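Local coordinates for protein BugD (Bordetella pertussis Tohama I, PDB 2F5X) that binds aspartic acid in the periplasm and probably serves as the solute receptor of a tripartite tricarboxylate-type transport system, at residues V34-L46 with K254-F268. Sequence-based numbering, arbitrary orientation.
Sequences VARSLAESMRPTL and KLVKSLQAGLADPKF
F268 and L38 each carry CG anti to the backbone N (chi1 176° and -176°), which sends the F268 ring against helix 34-46 and L38 into helix 254-263. L38 CD1 lies 4.3 Å above one face of the ring, offset toward its rim. V34 O is at the ring edge, in plane. The L38 side chain is a knob among F268, G262, L259 and L263. Selenomethionine M42 is a second knob; its chain bends at its last torsion (chi3 79°) and puts CE 3.7 Å from S258 CB. S41 OG is 2.9 Å from G262 O, but its one proton may serve L38 O instead. T45 CG2 presses on A261 CB at 3.3 Å, a tight contact. Two polar bonds add to the packing. K254 NZ donates to T45 O at 2.6 Å. K267 NZ meets E40 OE2 on its syn side, somewhat out of the carboxylate plane, in a salt bridge of 2.6 Å. D265 OD2 accepts from F268 N and N-caps helix 266-274. One water joins D265 OD1 to S41 O. Strand 102-117 backs L38 and L263. Helix 30-46 thus crosses helix 249-263, and helix 266-274 adds F268. Helix 30-46 links parallel strands 19-23 and 50-54, a beta-alpha-beta crossover in an alpha/beta domain of a periplasmic binding protein.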
ATOM      1  N   VAL A  34      -3.737  -8.873   0.829  1.00  9.85           N
ATOM      2  CA  VAL A  34      -5.028  -8.443   0.294  1.00  9.95           C
ATOM      3  C   VAL A  34      -5.356  -9.244  -0.969  1.00 10.29           C
ATOM      4  O   VAL A  34      -6.456  -9.769  -1.123  1.00 10.36           O
ATOM      5  CB  VAL A  34      -5.035  -6.926  -0.023  1.00  9.67           C
ATOM      6  CG1 VAL A  34      -6.332  -6.520  -0.727  1.00  9.43           C
ATOM      7  CG2 VAL A  34      -4.847  -6.110   1.247  1.00 10.45           C
ATOM      8  N   ALA A  35      -4.373  -9.338  -1.862  1.00 10.70           N
ATOM      9  CA  ALA A  35      -4.557  -9.972  -3.160  1.00 11.14           C
ATOM     10  C   ALA A  35      -4.956 -11.431  -3.035  1.00 11.60           C
ATOM     11  O   ALA A  35      -5.872 -11.883  -3.712  1.00 11.75           O
ATOM     12  CB  ALA A  35      -3.285  -9.839  -3.992  1.00 11.23           C
ATOM     13  N   ARG A  36      -4.292 -12.172  -2.151  1.00 11.87           N
ATOM     14  CA  ARG A  36      -4.579 -13.598  -2.080  1.00 13.19           C
ATOM     15  C   ARG A  36      -5.945 -13.884  -1.464  1.00 13.53           C
ATOM     16  O   ARG A  36      -6.629 -14.821  -1.877  1.00 14.20           O
ATOM     17  CB  ARG A  36      -3.434 -14.361  -1.427  1.00 13.73           C
ATOM     18  CG  ARG A  36      -2.252 -14.452  -2.409  1.00 15.25           C
ATOM     19  CD  ARG A  36      -1.012 -15.082  -1.885  1.00 17.10           C
ATOM     20  NE  ARG A  36       0.138 -14.784  -2.740  1.00 16.59           N
ATOM     21  CZ  ARG A  36       0.647 -15.619  -3.640  1.00 17.73           C
ATOM     22  NH1 ARG A  36       0.104 -16.824  -3.835  1.00 18.01           N
ATOM     23  NH2 ARG A  36       1.701 -15.243  -4.352  1.00 16.96           N
ATOM     24  N   SER A  37      -6.365 -13.047  -0.520  1.00 13.10           N
ATOM     25  CA  SER A  37      -7.704 -13.181   0.044  1.00 13.53           C
ATOM     26  C   SER A  37      -8.773 -12.807  -0.982  1.00 12.86           C
ATOM     27  O   SER A  37      -9.785 -13.496  -1.107  1.00 12.33           O
ATOM     28  CB  SER A  37      -7.848 -12.341   1.310  1.00 14.06           C
ATOM     29  OG  SER A  37      -7.033 -12.885   2.339  1.00 17.44           O
ATOM     30  N   LEU A  38      -8.534 -11.724  -1.720  1.00 12.33           N
ATOM     31  CA  LEU A  38      -9.457 -11.281  -2.764  1.00 12.66           C
ATOM     32  C   LEU A  38      -9.543 -12.276  -3.926  1.00 13.16           C
ATOM     33  O   LEU A  38     -10.629 -12.523  -4.476  1.00 13.27           O
ATOM     34  CB  LEU A  38      -9.056  -9.895  -3.282  1.00 12.65           C
ATOM     35  CG  LEU A  38      -9.993  -9.275  -4.325  1.00 13.35           C
ATOM     36  CD1 LEU A  38     -11.420  -9.147  -3.791  1.00 14.39           C
ATOM     37  CD2 LEU A  38      -9.450  -7.932  -4.752  1.00 14.85           C
ATOM     38  N   ALA A  39      -8.400 -12.843  -4.299  1.00 13.09           N
ATOM     39  CA  ALA A  39      -8.365 -13.861  -5.351  1.00 13.98           C
ATOM     40  C   ALA A  39      -9.327 -15.004  -5.022  1.00 14.28           C
ATOM     41  O   ALA A  39     -10.068 -15.483  -5.888  1.00 14.08           O
ATOM     42  CB  ALA A  39      -6.929 -14.380  -5.533  1.00 14.02           C
ATOM     43  N   GLU A  40      -9.342 -15.408  -3.754  1.00 14.49           N
ATOM     44  CA  GLU A  40     -10.229 -16.474  -3.301  1.00 15.17           C
ATOM     45  C   GLU A  40     -11.698 -16.061  -3.335  1.00 14.85           C
ATOM     46  O   GLU A  40     -12.556 -16.840  -3.770  1.00 14.96           O
ATOM     47  CB  GLU A  40      -9.835 -16.920  -1.895  1.00 15.94           C
ATOM     48  CG  GLU A  40     -10.708 -18.012  -1.315  1.00 19.49           C
ATOM     49  CD  GLU A  40     -10.189 -18.557   0.002  1.00 23.66           C
ATOM     50  OE1 GLU A  40      -9.013 -18.300   0.351  1.00 26.84           O
ATOM     51  OE2 GLU A  40     -10.968 -19.253   0.688  1.00 28.00           O
ATOM     52  N   SER A  41     -11.989 -14.844  -2.877  1.00 14.55           N
ATOM     53  CA  SER A  41     -13.377 -14.392  -2.767  1.00 14.99           C
ATOM     54  C   SER A  41     -14.026 -14.084  -4.107  1.00 15.04           C
ATOM     55  O   SER A  41     -15.255 -14.144  -4.224  1.00 15.13           O
ATOM     56  CB  SER A  41     -13.520 -13.199  -1.803  1.00 14.44           C
ATOM     57  OG  SER A  41     -12.894 -12.031  -2.299  1.00 15.62           O
HETATM   58  N   MSE A  42     -13.216 -13.756  -5.112  1.00 15.26           N
HETATM   59  CA  MSE A  42     -13.740 -13.439  -6.444  1.00 15.75           C
HETATM   60  C   MSE A  42     -14.119 -14.680  -7.241  1.00 16.72           C
HETATM   61  O   MSE A  42     -14.924 -14.602  -8.170  1.00 16.21           O
HETATM   62  CB  MSE A  42     -12.715 -12.643  -7.253  1.00 16.02           C
HETATM   63  CG  MSE A  42     -12.615 -11.187  -6.876  1.00 15.90           C
HETATM   64 SE   MSE A  42     -11.171 -10.305  -7.850  1.00 18.84          SE
HETATM   65  CE  MSE A  42     -12.049 -10.043  -9.533  1.00 17.80           C
ATOM     66  N   ARG A  43     -13.525 -15.816  -6.881  1.00 17.63           N
ATOM     67  CA  ARG A  43     -13.641 -17.047  -7.673  1.00 19.23           C
ATOM     68  C   ARG A  43     -15.072 -17.509  -8.025  1.00 19.52           C
ATOM     69  O   ARG A  43     -15.321 -17.831  -9.193  1.00 19.63           O
ATOM     70  CB  ARG A  43     -12.822 -18.183  -7.041  1.00 19.58           C
ATOM     71  CG  ARG A  43     -12.791 -19.469  -7.875  1.00 22.40           C
ATOM     72  CD  ARG A  43     -11.988 -20.575  -7.232  1.00 26.96           C
ATOM     73  NE  ARG A  43     -11.876 -21.751  -8.091  1.00 31.54           N
ATOM     74  CZ  ARG A  43     -11.525 -22.959  -7.661  1.00 33.84           C
ATOM     75  NH1 ARG A  43     -11.251 -23.162  -6.374  1.00 35.00           N
ATOM     76  NH2 ARG A  43     -11.445 -23.970  -8.518  1.00 34.09           N
ATOM     77  N   PRO A  44     -16.002 -17.573  -7.058  1.00 19.99           N
ATOM     78  CA  PRO A  44     -17.366 -18.039  -7.360  1.00 20.20           C
ATOM     79  C   PRO A  44     -18.057 -17.238  -8.464  1.00 20.34           C
ATOM     80  O   PRO A  44     -18.737 -17.823  -9.314  1.00 20.51           O
ATOM     81  CB  PRO A  44     -18.099 -17.847  -6.028  1.00 20.31           C
ATOM     82  CG  PRO A  44     -17.033 -18.007  -5.018  1.00 20.36           C
ATOM     83  CD  PRO A  44     -15.856 -17.270  -5.621  1.00 19.99           C
ATOM     84  N   THR A  45     -17.878 -15.919  -8.463  1.00 20.54           N
ATOM     85  CA  THR A  45     -18.514 -15.078  -9.471  1.00 20.70           C
ATOM     86  C   THR A  45     -17.713 -14.972 -10.771  1.00 20.53           C
ATOM     87  O   THR A  45     -18.306 -14.952 -11.855  1.00 20.54           O
ATOM     88  CB  THR A  45     -18.845 -13.687  -8.914  1.00 20.80           C
ATOM     89  OG1 THR A  45     -17.671 -13.108  -8.351  1.00 23.98           O
ATOM     90  CG2 THR A  45     -19.784 -13.800  -7.728  1.00 20.41           C
ATOM     91  N   LEU A  46     -16.384 -14.904 -10.669  1.00 20.30           N
ATOM     92  CA  LEU A  46     -15.532 -14.862 -11.858  1.00 20.47           C
ATOM     93  C   LEU A  46     -15.704 -16.126 -12.700  1.00 21.32           C
ATOM     94  O   LEU A  46     -15.745 -16.058 -13.929  1.00 21.44           O
ATOM     95  CB  LEU A  46     -14.053 -14.644 -11.485  1.00 20.19           C
ATOM     96  CG  LEU A  46     -13.062 -14.399 -12.635  1.00 19.00           C
ATOM     97  CD1 LEU A  46     -13.435 -13.165 -13.479  1.00 18.48           C
ATOM     98  CD2 LEU A  46     -11.631 -14.283 -12.118  1.00 18.99           C
ATOM     99  N   LYS A 254     -17.428  -7.811 -16.434  1.00 13.92           N
ATOM    100  CA  LYS A 254     -17.314  -9.070 -15.700  1.00 14.23           C
ATOM    101  C   LYS A 254     -16.382  -8.906 -14.506  1.00 13.82           C
ATOM    102  O   LYS A 254     -16.671  -9.396 -13.401  1.00 13.39           O
ATOM    103  CB  LYS A 254     -16.804 -10.189 -16.619  1.00 14.75           C
ATOM    104  CG  LYS A 254     -16.617 -11.554 -15.935  1.00 16.96           C
ATOM    105  CD  LYS A 254     -17.927 -12.154 -15.432  1.00 20.85           C
ATOM    106  CE  LYS A 254     -17.688 -13.532 -14.836  1.00 22.74           C
ATOM    107  NZ  LYS A 254     -18.921 -14.132 -14.254  1.00 25.75           N
ATOM    108  N   LEU A 255     -15.266  -8.216 -14.729  1.00 13.20           N
ATOM    109  CA  LEU A 255     -14.315  -7.950 -13.655  1.00 13.14           C
ATOM    110  C   LEU A 255     -14.925  -7.078 -12.554  1.00 12.81           C
ATOM    111  O   LEU A 255     -14.690  -7.334 -11.379  1.00 13.12           O
ATOM    112  CB  LEU A 255     -13.016  -7.349 -14.201  1.00 12.99           C
ATOM    113  CG  LEU A 255     -12.084  -8.339 -14.925  1.00 14.03           C
ATOM    114  CD1 LEU A 255     -11.052  -7.603 -15.792  1.00 14.98           C
ATOM    115  CD2 LEU A 255     -11.377  -9.296 -13.949  1.00 15.00           C
ATOM    116  N   VAL A 256     -15.707  -6.063 -12.930  1.00 12.73           N
ATOM    117  CA  VAL A 256     -16.386  -5.215 -11.937  1.00 12.85           C
ATOM    118  C   VAL A 256     -17.347  -6.044 -11.074  1.00 13.43           C
ATOM    119  O   VAL A 256     -17.332  -5.949  -9.841  1.00 12.81           O
ATOM    120  CB  VAL A 256     -17.122  -4.017 -12.604  1.00 12.63           C
ATOM    121  CG1 VAL A 256     -17.973  -3.279 -11.602  1.00 12.97           C
ATOM    122  CG2 VAL A 256     -16.112  -3.058 -13.211  1.00 11.70           C
ATOM    123  N   LYS A 257     -18.153  -6.879 -11.722  1.00 14.15           N
ATOM    124  CA  LYS A 257     -19.113  -7.711 -11.000  1.00 15.02           C
ATOM    125  C   LYS A 257     -18.415  -8.667 -10.039  1.00 14.59           C
ATOM    126  O   LYS A 257     -18.875  -8.873  -8.911  1.00 14.26           O
ATOM    127  CB  LYS A 257     -19.974  -8.504 -11.980  1.00 15.74           C
ATOM    128  CG  LYS A 257     -21.049  -7.661 -12.615  1.00 20.31           C
ATOM    129  CD  LYS A 257     -21.634  -8.359 -13.825  1.00 25.78           C
ATOM    130  CE  LYS A 257     -22.658  -9.381 -13.416  1.00 27.69           C
ATOM    131  NZ  LYS A 257     -23.369  -9.899 -14.620  1.00 29.90           N
ATOM    132  N   SER A 258     -17.297  -9.232 -10.490  1.00 14.06           N
ATOM    133  CA  SER A 258     -16.532 -10.185  -9.691  1.00 13.76           C
ATOM    134  C   SER A 258     -15.847  -9.491  -8.519  1.00 13.23           C
ATOM    135  O   SER A 258     -15.837 -10.018  -7.412  1.00 13.42           O
ATOM    136  CB  SER A 258     -15.502 -10.913 -10.558  1.00 14.06           C
ATOM    137  OG  SER A 258     -16.137 -11.588 -11.630  1.00 17.13           O
ATOM    138  N   LEU A 259     -15.291  -8.308  -8.766  1.00 12.67           N
ATOM    139  CA  LEU A 259     -14.699  -7.515  -7.693  1.00 12.06           C
ATOM    140  C   LEU A 259     -15.748  -7.161  -6.637  1.00 12.33           C
ATOM    141  O   LEU A 259     -15.508  -7.320  -5.440  1.00 12.11           O
ATOM    142  CB  LEU A 259     -14.020  -6.245  -8.240  1.00 11.83           C
ATOM    143  CG  LEU A 259     -13.467  -5.272  -7.184  1.00 11.51           C
ATOM    144  CD1 LEU A 259     -12.370  -5.910  -6.314  1.00 11.35           C
ATOM    145  CD2 LEU A 259     -12.969  -3.987  -7.825  1.00 11.99           C
ATOM    146  N   GLN A 260     -16.922  -6.714  -7.081  1.00 12.25           N
ATOM    147  CA  GLN A 260     -17.973  -6.342  -6.135  1.00 12.53           C
ATOM    148  C   GLN A 260     -18.376  -7.530  -5.264  1.00 12.30           C
ATOM    149  O   GLN A 260     -18.556  -7.394  -4.052  1.00 12.08           O
ATOM    150  CB  GLN A 260     -19.177  -5.768  -6.875  1.00 12.67           C
ATOM    151  CG  GLN A 260     -18.902  -4.350  -7.344  1.00 13.77           C
ATOM    152  CD  GLN A 260     -20.041  -3.743  -8.128  1.00 15.23           C
ATOM    153  OE1 GLN A 260     -21.160  -4.281  -8.150  1.00 19.36           O
ATOM    154  NE2 GLN A 260     -19.770  -2.611  -8.764  1.00 14.66           N
ATOM    155  N   ALA A 261     -18.486  -8.698  -5.885  1.00 12.35           N
ATOM    156  CA  ALA A 261     -18.845  -9.901  -5.147  1.00 12.45           C
ATOM    157  C   ALA A 261     -17.723 -10.296  -4.189  1.00 12.37           C
ATOM    158  O   ALA A 261     -17.979 -10.691  -3.051  1.00 12.45           O
ATOM    159  CB  ALA A 261     -19.157 -11.031  -6.102  1.00 12.60           C
ATOM    160  N   GLY A 262     -16.482 -10.177  -4.652  1.00 12.23           N
ATOM    161  CA  GLY A 262     -15.322 -10.457  -3.815  1.00 12.53           C
ATOM    162  C   GLY A 262     -15.253  -9.584  -2.569  1.00 12.23           C
ATOM    163  O   GLY A 262     -14.882 -10.056  -1.494  1.00 12.64           O
ATOM    164  N   LEU A 263     -15.595  -8.306  -2.707  1.00 12.14           N
ATOM    165  CA  LEU A 263     -15.566  -7.398  -1.571  1.00 12.03           C
ATOM    166  C   LEU A 263     -16.716  -7.655  -0.619  1.00 12.42           C
ATOM    167  O   LEU A 263     -16.568  -7.453   0.580  1.00 12.11           O
ATOM    168  CB  LEU A 263     -15.579  -5.932  -2.003  1.00 12.09           C
ATOM    169  CG  LEU A 263     -14.448  -5.406  -2.888  1.00 11.21           C
ATOM    170  CD1 LEU A 263     -14.571  -3.890  -2.987  1.00 10.80           C
ATOM    171  CD2 LEU A 263     -13.057  -5.813  -2.359  1.00 11.53           C
ATOM    172  N   ALA A 264     -17.849  -8.104  -1.159  1.00 12.18           N
ATOM    173  CA  ALA A 264     -19.049  -8.343  -0.362  1.00 12.37           C
ATOM    174  C   ALA A 264     -19.003  -9.681   0.375  1.00 12.81           C
ATOM    175  O   ALA A 264     -19.914  -9.999   1.127  1.00 13.00           O
ATOM    176  CB  ALA A 264     -20.307  -8.276  -1.256  1.00 12.29           C
ATOM    177  N   ASP A 265     -17.937 -10.448   0.156  1.00 13.06           N
ATOM    178  CA  ASP A 265     -17.790 -11.781   0.733  1.00 13.95           C
ATOM    179  C   ASP A 265     -17.383 -11.738   2.213  1.00 14.19           C
ATOM    180  O   ASP A 265     -16.441 -11.034   2.573  1.00 13.70           O
ATOM    181  CB  ASP A 265     -16.739 -12.546  -0.073  1.00 14.22           C
ATOM    182  CG  ASP A 265     -16.426 -13.890   0.515  1.00 15.41           C
ATOM    183  OD1 ASP A 265     -17.202 -14.837   0.264  1.00 17.63           O
ATOM    184  OD2 ASP A 265     -15.428 -14.085   1.231  1.00 17.74           O
ATOM    185  N   PRO A 266     -18.071 -12.499   3.068  1.00 14.45           N
ATOM    186  CA  PRO A 266     -17.782 -12.495   4.511  1.00 14.67           C
ATOM    187  C   PRO A 266     -16.379 -12.938   4.910  1.00 14.61           C
ATOM    188  O   PRO A 266     -15.807 -12.340   5.828  1.00 14.55           O
ATOM    189  CB  PRO A 266     -18.806 -13.483   5.091  1.00 14.88           C
ATOM    190  CG  PRO A 266     -19.828 -13.664   4.053  1.00 15.65           C
ATOM    191  CD  PRO A 266     -19.206 -13.384   2.732  1.00 14.83           C
ATOM    192  N   LYS A 267     -15.848 -13.977   4.268  1.00 14.77           N
ATOM    193  CA  LYS A 267     -14.503 -14.458   4.604  1.00 14.59           C
ATOM    194  C   LYS A 267     -13.458 -13.387   4.310  1.00 13.94           C
ATOM    195  O   LYS A 267     -12.577 -13.099   5.143  1.00 13.92           O
ATOM    196  CB  LYS A 267     -14.167 -15.753   3.855  1.00 14.80           C
ATOM    197  CG  LYS A 267     -12.830 -16.369   4.273  1.00 17.29           C
ATOM    198  CD  LYS A 267     -12.505 -17.640   3.495  1.00 20.97           C
ATOM    199  CE  LYS A 267     -11.114 -18.151   3.856  1.00 23.52           C
ATOM    200  NZ  LYS A 267     -10.855 -19.506   3.291  1.00 24.00           N
ATOM    201  N   PHE A 268     -13.560 -12.793   3.129  1.00 13.18           N
ATOM    202  CA  PHE A 268     -12.657 -11.703   2.766  1.00 13.02           C
ATOM    203  C   PHE A 268     -12.764 -10.562   3.780  1.00 12.81           C
ATOM    204  O   PHE A 268     -11.752 -10.087   4.295  1.00 12.72           O
ATOM    205  CB  PHE A 268     -12.950 -11.210   1.343  1.00 12.40           C
ATOM    206  CG  PHE A 268     -12.121 -10.022   0.939  1.00 12.47           C
ATOM    207  CD1 PHE A 268     -10.765 -10.174   0.638  1.00 11.44           C
ATOM    208  CD2 PHE A 268     -12.688  -8.753   0.888  1.00 11.71           C
ATOM    209  CE1 PHE A 268      -9.983  -9.076   0.280  1.00 11.14           C
ATOM    210  CE2 PHE A 268     -11.915  -7.651   0.535  1.00 11.41           C
ATOM    211  CZ  PHE A 268     -10.551  -7.818   0.231  1.00 12.03           C
TER
HETATM  212  O   HOH W   1     -16.705 -15.717  -2.345  1.00 36.51           O